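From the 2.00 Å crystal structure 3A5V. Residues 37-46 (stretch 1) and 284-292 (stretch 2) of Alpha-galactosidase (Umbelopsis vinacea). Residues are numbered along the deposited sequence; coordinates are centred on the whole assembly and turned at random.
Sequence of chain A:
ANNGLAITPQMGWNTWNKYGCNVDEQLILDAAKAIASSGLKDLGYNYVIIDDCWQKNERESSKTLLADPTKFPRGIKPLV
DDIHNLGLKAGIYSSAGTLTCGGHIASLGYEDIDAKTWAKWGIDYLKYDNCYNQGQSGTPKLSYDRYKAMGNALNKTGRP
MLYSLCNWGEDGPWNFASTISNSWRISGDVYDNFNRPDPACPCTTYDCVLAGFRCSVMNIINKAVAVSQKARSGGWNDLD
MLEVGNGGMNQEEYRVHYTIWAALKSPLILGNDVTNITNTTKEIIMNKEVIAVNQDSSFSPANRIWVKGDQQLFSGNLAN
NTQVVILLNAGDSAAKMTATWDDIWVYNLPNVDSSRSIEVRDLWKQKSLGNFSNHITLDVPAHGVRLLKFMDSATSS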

# COMPACT_ATOMS: atom_id res chain seq x y z
N SER A 37 -35.05 23.88 -24.09
CA SER A 37 -35.82 23.77 -25.34
C SER A 37 -35.78 22.38 -25.98
O SER A 37 -36.76 21.93 -26.58
CB SER A 37 -35.38 24.82 -26.37
OG SER A 37 -34.04 24.62 -26.80
N SER A 38 -34.65 21.69 -25.83
CA SER A 38 -34.48 20.36 -26.41
C SER A 38 -35.29 19.29 -25.70
O SER A 38 -35.45 18.19 -26.22
CB SER A 38 -33.01 19.94 -26.37
OG SER A 38 -32.58 19.82 -25.02
N GLY A 39 -35.76 19.59 -24.49
CA GLY A 39 -36.46 18.58 -23.68
C GLY A 39 -35.61 17.95 -22.58
O GLY A 39 -36.13 17.20 -21.74
N LEU A 40 -34.31 18.23 -22.58
CA LEU A 40 -33.40 17.66 -21.57
C LEU A 40 -33.79 18.05 -20.16
O LEU A 40 -33.77 17.22 -19.26
CB LEU A 40 -31.93 18.06 -21.86
CG LEU A 40 -31.29 17.40 -23.10
CD1 LEU A 40 -29.92 17.99 -23.39
CD2 LEU A 40 -31.17 15.87 -22.96
N LYS A 41 -34.17 19.32 -19.96
CA LYS A 41 -34.64 19.75 -18.66
C LYS A 41 -35.77 18.87 -18.11
O LYS A 41 -35.70 18.39 -16.97
CB LYS A 41 -35.09 21.23 -18.68
CG LYS A 41 -35.74 21.64 -17.35
CD LYS A 41 -36.22 23.10 -17.39
CE LYS A 41 -37.42 23.27 -18.29
NZ LYS A 41 -38.08 24.58 -17.96
N ASP A 42 -36.81 18.67 -18.92
CA ASP A 42 -37.97 17.92 -18.46
C ASP A 42 -37.68 16.42 -18.32
O ASP A 42 -38.41 15.73 -17.61
CB ASP A 42 -39.17 18.17 -19.37
CG ASP A 42 -39.67 19.62 -19.30
OD1 ASP A 42 -39.67 20.22 -18.21
OD2 ASP A 42 -40.05 20.14 -20.35
N LEU A 43 -36.64 15.93 -18.98
CA LEU A 43 -36.18 14.55 -18.76
C LEU A 43 -35.49 14.36 -17.40
O LEU A 43 -35.38 13.23 -16.91
CB LEU A 43 -35.27 14.09 -19.91
CG LEU A 43 -35.98 13.87 -21.25
CD1 LEU A 43 -34.99 13.91 -22.40
CD2 LEU A 43 -36.77 12.57 -21.27
N GLY A 44 -35.04 15.46 -16.80
CA GLY A 44 -34.39 15.41 -15.49
C GLY A 44 -33.05 16.11 -15.41
O GLY A 44 -32.55 16.32 -14.31
N TYR A 45 -32.46 16.48 -16.56
CA TYR A 45 -31.14 17.13 -16.56
C TYR A 45 -31.31 18.61 -16.24
O TYR A 45 -31.48 19.44 -17.15
CB TYR A 45 -30.43 17.00 -17.92
CG TYR A 45 -30.25 15.60 -18.48
CD1 TYR A 45 -31.23 15.02 -19.29
CD2 TYR A 45 -29.07 14.88 -18.26
CE1 TYR A 45 -31.06 13.74 -19.86
CE2 TYR A 45 -28.88 13.59 -18.81
CZ TYR A 45 -29.86 13.04 -19.61
OH TYR A 45 -29.68 11.79 -20.17
N ASN A 46 -31.27 18.94 -14.96
CA ASN A 46 -31.68 20.26 -14.52
C ASN A 46 -30.55 21.12 -13.95
O ASN A 46 -30.75 22.32 -13.76
CB ASN A 46 -32.90 20.19 -13.58
CG ASN A 46 -32.56 19.62 -12.19
OD1 ASN A 46 -33.05 20.12 -11.16
ND2 ASN A 46 -31.71 18.62 -12.15
N ILE A 284 -29.58 7.95 -27.28
CA ILE A 284 -28.86 7.50 -26.06
C ILE A 284 -29.23 8.29 -24.79
O ILE A 284 -29.42 7.71 -23.71
CB ILE A 284 -27.31 7.51 -26.27
CG1 ILE A 284 -26.88 6.67 -27.50
CG2 ILE A 284 -26.55 7.06 -24.97
CD1 ILE A 284 -27.30 5.16 -27.47
N ILE A 285 -29.36 9.61 -24.90
CA ILE A 285 -29.52 10.43 -23.69
C ILE A 285 -30.97 10.82 -23.37
O ILE A 285 -31.23 11.42 -22.33
CB ILE A 285 -28.58 11.67 -23.68
CG1 ILE A 285 -29.04 12.73 -24.70
CG2 ILE A 285 -27.08 11.22 -23.88
CD1 ILE A 285 -28.23 14.04 -24.66
N MET A 286 -31.90 10.51 -24.27
CA MET A 286 -33.29 10.95 -24.05
C MET A 286 -34.28 9.80 -23.95
O MET A 286 -35.46 9.96 -24.27
CB MET A 286 -33.76 11.94 -25.14
CG MET A 286 -32.89 13.20 -25.26
SD MET A 286 -33.66 14.34 -26.46
CE MET A 286 -32.52 15.72 -26.43
N ASN A 287 -33.80 8.65 -23.49
CA ASN A 287 -34.66 7.49 -23.36
C ASN A 287 -35.21 7.45 -21.93
O ASN A 287 -34.47 7.14 -21.00
CB ASN A 287 -33.89 6.20 -23.71
CG ASN A 287 -34.75 4.94 -23.64
OD1 ASN A 287 -35.55 4.78 -22.72
ND2 ASN A 287 -34.57 4.04 -24.61
N LYS A 288 -36.49 7.78 -21.76
CA LYS A 288 -37.09 7.88 -20.43
C LYS A 288 -37.01 6.60 -19.62
O LYS A 288 -36.95 6.66 -18.40
CB LYS A 288 -38.57 8.33 -20.50
CG LYS A 288 -38.75 9.75 -21.08
CD LYS A 288 -40.25 10.07 -21.25
CE LYS A 288 -40.45 11.36 -22.01
NZ LYS A 288 -41.93 11.68 -22.02
N GLU A 289 -37.07 5.45 -20.29
CA GLU A 289 -37.07 4.16 -19.59
C GLU A 289 -35.69 3.86 -18.99
O GLU A 289 -35.59 3.29 -17.91
CB GLU A 289 -37.51 3.03 -20.54
CG GLU A 289 -38.93 3.25 -21.12
CD GLU A 289 -39.53 2.00 -21.75
OE1 GLU A 289 -39.13 0.87 -21.39
OE2 GLU A 289 -40.41 2.14 -22.63
N VAL A 290 -34.63 4.27 -19.68
CA VAL A 290 -33.26 4.13 -19.16
C VAL A 290 -33.02 5.12 -18.01
O VAL A 290 -32.49 4.74 -16.96
CB VAL A 290 -32.20 4.30 -20.27
CG1 VAL A 290 -30.78 4.02 -19.71
CG2 VAL A 290 -32.50 3.37 -21.45
N ILE A 291 -33.44 6.37 -18.19
CA ILE A 291 -33.36 7.37 -17.11
C ILE A 291 -34.11 6.88 -15.86
O ILE A 291 -33.61 7.02 -14.75
CB ILE A 291 -33.89 8.76 -17.58
CG1 ILE A 291 -32.96 9.34 -18.67
CG2 ILE A 291 -34.04 9.75 -16.37
CD1 ILE A 291 -33.59 10.49 -19.47
N ALA A 292 -35.28 6.26 -16.06
CA ALA A 292 -36.04 5.71 -14.94
C ALA A 292 -35.29 4.63 -14.14
O ALA A 292 -35.57 4.41 -12.96
CB ALA A 292 -37.39 5.16 -15.44

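Leu43 lies at the centre of the contact and has more of its surface covered than any other residue here. Its CA-to-CB bond points toward the second stretch. With chi1 in m and chi2 in t, its two methyls reach different neighbours: CD1 lies 3.6 Å from Met286 CB, and CD2 lies 3.5 Å from Lys288 CG. Its CB also packs against Ile291, 4.0 Å from CD1 of that residue. A branched leucine suits this place because it can touch three residues at once.

Met286 is the main partner on the other side. Its CA-to-CB bond points sideways, but chi2 and chi3 are both t, so the chain is extended and its end comes nearer. Met286 CE sits 3.7 Å from Leu40 CD2 and 3.8 Å from Ser38 O. The long, unbranched side chain thus spans from Leu43 to the Ser38 backbone. Leu40 is buried, and its CD2 also meets Ile285 CD1 at 3.9 Å.

Ile291 projects from the helix that starts at Lys288. Its CD1 lies 4.1 Å from Tyr45 CE1, and its CG2 is 3.8 Å from Leu43 O. The CA-to-CB bond of Asn287 points away from the first stretch, and its OD1 caps this helix, accepting from Val290 N at 3.2 Å.

Gly44 has positive phi and ends the turn before Tyr45 in a Schellman motif. A CB here would be jammed against the preceding carbonyl, so glycine fits.

Tyr45 supplies the one hydrogen bond between the stretches. Its OH donates to Ile285 O at 2.7 Å, with the acceptor near the ring plane. The ring adds apolar contact, while the hydroxyl satisfies a carbonyl where the helix containing Ile285 ends. At the exposed margin, Lys288 contributes the aliphatic part of its chain, and its NZ lies beyond contact distance of Leu43.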